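PDB 2UX8: glucose-1-phosphate uridylyltransferase from Sphingomonas elodea, which probably catalyses the conversion of alpha-D-glucose 1-phosphate and UTP to UDP-alpha-D-glucose and diphosphate. Local coordinates for residues C[169-172]-C[173-177]; C[244-247]-C[248-252]. All coordinates share one frame; numbering follows the deposited sequence.

In the fold
Both interactions are local turns at the ends of two neighbouring inner strands of the large mixed sheet of this GT-A nucleotidyltransferase domain, and they come in series along the chain. Interaction 1 (169-177) begins at the C-terminal end of strand 164-170 and turns the chain toward strand 181-188. Interaction 2 (244-252) joins helix 240-244 to strand 252-256, which runs parallel to strand 164-170. The two turns therefore lie toward opposite ends of one strand pair, with centres 24 Å apart and nearest atoms about 12 Å apart. Bound glucose 1-phosphate is about 9 Å from the side chain of V171 and 10 Å from that of F252, so both side chains lie beyond its immediate shell.

Interaction 1: residues C[169-172]-C[173-177]; sequences EEVP and DDQTH
P172 and Q175 close a type I beta-turn in which D173 and D174 hold the corner, just beyond strand 164-170 in the GT-A nucleotidyltransferase fold. The amide N of Q175 donates to O of P172 over 3.0 Å, with an N-H...O angle of 147°; the donor stands above the carbonyl plane, 57° out. A second, weak bond runs from N of T176 to O of P172, 3.4 Å. Proline suits the first position, since the turn needs its carbonyl but no N-H. The aspartate at the next position gives the corner a second hold: ND2 of N209 bonds both OD1 of D173 and the backbone O of V171.

Under the turn, V171 points toward Q175, and the two side chains cross at about a right angle. CG1 of V171 lies 3.6 Å from CB of Q175, while CG2 of V171 is 3.9 Å from that same CB; the branched, nonpolar valine fits a buried place that Y179 also touches. With an alanine here both methyl branches are gone, which would probably open a gap between Q175 and Y179 and leave the CB-CG part of the glutamine less firmly packed. T176, whose side chain is about 7 Å from the sugar-phosphate-binding G180, rests on P201 and A206. Its OG1 sits beside its backbone N (chi1 -67°), which brings it within 3.8 Å of CG1 of V171.

Interaction 2: residues C[244-247]-C[248-252]; sequences QRMI and GDQPF
The side chains of M246 and Q250 run alongside each other in the same direction, so that the end of the thioether lies along the amide end of the glutamine. The outer part of Q250 is stretched out (chi2 172°), which carries its NE2 out to the methionine: SD of M246 is 3.9 Å from NE2 of Q250. Methionine suits this buried spot because its unbranched, flexible chain can follow V222 and E221 of helix 221-228. The side chain of Q250, partly exposed, touches N164 and E221, which suits a residue with both an aliphatic stem and a polar end.

These residues belong to the connection between helix 240-244 and strand 252-256, which enters the mixed sheet between strands 164-170 and 191-198; backbone hydrogen bonds between P251 and N164 and between F252 and V194 mark the entry. F252 points toward the preceding residues; CG trans to its backbone N (chi1 -152°) brings the ring edge to M246, whose carbonyl O lies near the ring plane, 4.0 Å from CD1 of F252. A large nonpolar ring fits here, meeting I166 and V194 in the buried interior. I247 points away from F252's segment and packs on L197 of strand 191-198.

Interaction 1: residues C[169-172]-C[173-177]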
loop_
_atom_site.group_PDB
_atom_site.type_symbol
_atom_site.label_atom_id
_atom_site.label_comp_id
_atom_site.label_asym_id
_atom_site.label_seq_id
_atom_site.Cartn_x
_atom_site.Cartn_y
_atom_site.Cartn_z
ATOM N N GLU C 169 11.219 8.967 35.780
ATOM C CA GLU C 169 10.047 8.613 36.558
ATOM C C GLU C 169 10.350 7.490 37.550
ATOM O O GLU C 169 10.928 6.464 37.183
ATOM C CB GLU C 169 8.943 8.191 35.587
ATOM C CG GLU C 169 7.597 7.860 36.185
ATOM C CD GLU C 169 6.616 7.435 35.112
ATOM O OE1 GLU C 169 6.471 8.189 34.120
ATOM O OE2 GLU C 169 5.999 6.356 35.255
ATOM N N GLU C 170 9.971 7.705 38.810
ATOM C CA GLU C 170 10.174 6.713 39.865
ATOM C C GLU C 170 9.314 5.498 39.556
ATOM O O GLU C 170 8.115 5.619 39.314
ATOM C CB GLU C 170 9.770 7.288 41.227
ATOM C CG GLU C 170 10.808 8.184 41.877
ATOM C CD GLU C 170 12.015 7.406 42.342
ATOM O OE1 GLU C 170 11.835 6.460 43.136
ATOM O OE2 GLU C 170 13.141 7.736 41.919
ATOM N N VAL C 171 9.925 4.323 39.571
ATOM C CA VAL C 171 9.197 3.103 39.276
ATOM C C VAL C 171 9.369 2.086 40.400
ATOM O O VAL C 171 10.382 2.085 41.096
ATOM C CB VAL C 171 9.688 2.502 37.936
ATOM C CG1 VAL C 171 10.612 1.330 38.178
ATOM C CG2 VAL C 171 8.511 2.093 37.098
ATOM N N PRO C 172 8.363 1.224 40.608
ATOM C CA PRO C 172 8.434 0.204 41.659
ATOM C C PRO C 172 9.658 -0.702 41.521
ATOM O O PRO C 172 10.197 -0.879 40.428
ATOM C CB PRO C 172 7.124 -0.550 41.489
ATOM C CG PRO C 172 6.189 0.547 41.092
ATOM C CD PRO C 172 6.998 1.308 40.060
ATOM N N ASP C 173 10.086 -1.277 42.641
ATOM C CA ASP C 173 11.254 -2.151 42.667
ATOM C C ASP C 173 11.186 -3.353 41.721
ATOM O O ASP C 173 12.170 -3.674 41.054
ATOM C CB ASP C 173 11.520 -2.638 44.099
ATOM C CG ASP C 173 12.028 -1.531 45.012
ATOM O OD1 ASP C 173 12.337 -0.436 44.510
ATOM O OD2 ASP C 173 12.131 -1.753 46.235
ATOM N N ASP C 174 10.037 -4.018 41.657
ATOM C CA ASP C 174 9.899 -5.181 40.785
ATOM C C ASP C 174 9.733 -4.791 39.324
ATOM O O ASP C 174 9.534 -5.647 38.465
ATOM C CB ASP C 174 8.719 -6.068 41.226
ATOM C CG ASP C 174 7.834 -5.410 42.274
ATOM O OD1 ASP C 174 8.356 -4.671 43.127
ATOM O OD2 ASP C 174 6.610 -5.655 42.264
ATOM N N GLN C 175 9.849 -3.495 39.051
ATOM C CA GLN C 175 9.691 -2.954 37.705
ATOM C C GLN C 175 10.996 -2.494 37.077
ATOM O O GLN C 175 11.101 -2.362 35.859
ATOM C CB GLN C 175 8.750 -1.754 37.748
ATOM C CG GLN C 175 7.619 -1.853 36.771
ATOM C CD GLN C 175 6.724 -3.019 37.094
ATOM O OE1 GLN C 175 5.970 -2.983 38.065
ATOM N NE2 GLN C 175 6.815 -4.073 36.294
ATOM N N THR C 176 11.981 -2.234 37.924
ATOM C CA THR C 176 13.278 -1.734 37.489
ATOM C C THR C 176 14.025 -2.504 36.398
ATOM O O THR C 176 14.749 -1.905 35.605
ATOM C CB THR C 176 14.202 -1.562 38.707
ATOM O OG1 THR C 176 13.697 -0.510 39.531
ATOM C CG2 THR C 176 15.603 -1.206 38.284
ATOM N N HIS C 177 13.851 -3.816 36.341
ATOM C CA HIS C 177 14.552 -4.616 35.344
ATOM C C HIS C 177 14.020 -4.420 33.923
ATOM O O HIS C 177 14.546 -5.008 32.977
ATOM C CB HIS C 177 14.459 -6.096 35.719
ATOM C CG HIS C 177 13.080 -6.662 35.580
ATOM N ND1 HIS C 177 12.660 -7.323 34.445
ATOM C CD2 HIS C 177 12.005 -6.603 36.402
ATOM C CE1 HIS C 177 11.385 -7.647 34.573
ATOM N NE2 HIS C 177 10.963 -7.220 35.751
#

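Interaction 2: residues C[244-247]-C[248-252]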
loop_
_atom_site.group_PDB
_atom_site.type_symbol
_atom_site.label_atom_id
_atom_site.label_comp_id
_atom_site.label_asym_id
_atom_site.label_seq_id
_atom_site.Cartn_x
_atom_site.Cartn_y
_atom_site.Cartn_z
ATOM N N GLN C 244 25.651 6.980 27.936
ATOM C CA GLN C 244 26.598 6.672 28.999
ATOM C C GLN C 244 27.911 7.392 28.741
ATOM O O GLN C 244 28.383 8.195 29.549
ATOM C CB GLN C 244 26.857 5.169 28.964
ATOM C CG GLN C 244 26.307 4.387 30.115
ATOM C CD GLN C 244 27.115 4.611 31.355
ATOM O OE1 GLN C 244 28.322 4.803 31.277
ATOM N NE2 GLN C 244 26.467 4.574 32.512
ATOM N N ARG C 245 28.495 7.084 27.590
ATOM C CA ARG C 245 29.773 7.651 27.197
ATOM C C ARG C 245 29.798 9.153 27.184
ATOM O O ARG C 245 30.806 9.755 26.833
ATOM C CB ARG C 245 30.195 7.122 25.826
ATOM C CG ARG C 245 31.017 5.857 25.891
ATOM C CD ARG C 245 32.263 6.012 25.067
ATOM N NE ARG C 245 32.153 5.279 23.818
ATOM C CZ ARG C 245 32.463 5.785 22.634
ATOM N NH1 ARG C 245 32.897 7.033 22.545
ATOM N NH2 ARG C 245 32.348 5.038 21.545
ATOM N N MET C 246 28.685 9.764 27.559
ATOM C CA MET C 246 28.640 11.208 27.577
ATOM C C MET C 246 28.169 11.790 28.877
ATOM O O MET C 246 27.459 12.792 28.909
ATOM C CB MET C 246 27.810 11.735 26.416
ATOM C CG MET C 246 28.476 11.488 25.082
ATOM S SD MET C 246 27.932 12.573 23.773
ATOM C CE MET C 246 26.608 13.400 24.538
ATOM N N ILE C 247 28.575 11.147 29.961
ATOM C CA ILE C 247 28.241 11.634 31.285
ATOM C C ILE C 247 29.305 12.638 31.735
ATOM O O ILE C 247 28.995 13.707 32.252
ATOM C CB ILE C 247 28.221 10.492 32.318
ATOM C CG1 ILE C 247 27.232 9.413 31.902
ATOM C CG2 ILE C 247 27.810 11.021 33.676
ATOM C CD1 ILE C 247 27.330 8.156 32.727
ATOM N N GLY C 248 30.563 12.285 31.520
ATOM C CA GLY C 248 31.646 13.125 31.974
ATOM C C GLY C 248 31.910 14.419 31.254
ATOM O O GLY C 248 32.673 15.221 31.753
ATOM N N ASP C 249 31.331 14.667 30.094
ATOM C CA ASP C 249 31.675 15.939 29.507
ATOM C C ASP C 249 30.567 16.821 28.982
ATOM O O ASP C 249 30.826 17.846 28.361
ATOM C CB ASP C 249 32.815 15.772 28.495
ATOM C CG ASP C 249 32.361 15.283 27.168
ATOM O OD1 ASP C 249 31.493 15.942 26.574
ATOM O OD2 ASP C 249 32.895 14.254 26.711
ATOM N N GLN C 250 29.327 16.449 29.268
ATOM C CA GLN C 250 28.203 17.274 28.873
ATOM C C GLN C 250 27.090 17.186 29.905
ATOM O O GLN C 250 26.884 16.142 30.531
ATOM C CB GLN C 250 27.704 16.890 27.481
ATOM C CG GLN C 250 27.955 17.994 26.470
ATOM C CD GLN C 250 27.664 17.593 25.037
ATOM O OE1 GLN C 250 27.652 18.436 24.143
ATOM N NE2 GLN C 250 27.442 16.306 24.810
ATOM N N PRO C 251 26.388 18.308 30.130
ATOM C CA PRO C 251 25.278 18.405 31.086
ATOM C C PRO C 251 24.246 17.326 30.786
ATOM O O PRO C 251 23.677 17.306 29.697
ATOM C CB PRO C 251 24.704 19.794 30.810
ATOM C CG PRO C 251 25.878 20.572 30.336
ATOM C CD PRO C 251 26.632 19.600 29.460
ATOM N N PHE C 252 24.004 16.429 31.732
ATOM C CA PHE C 252 23.020 15.391 31.502
ATOM C C PHE C 252 22.055 15.337 32.674
ATOM O O PHE C 252 22.439 15.027 33.800
ATOM C CB PHE C 252 23.716 14.052 31.279
ATOM C CG PHE C 252 22.933 13.116 30.420
ATOM C CD1 PHE C 252 23.576 12.179 29.623
ATOM C CD2 PHE C 252 21.545 13.167 30.412
ATOM C CE1 PHE C 252 22.847 11.304 28.828
ATOM C CE2 PHE C 252 20.808 12.297 29.624
ATOM C CZ PHE C 252 21.461 11.360 28.828
#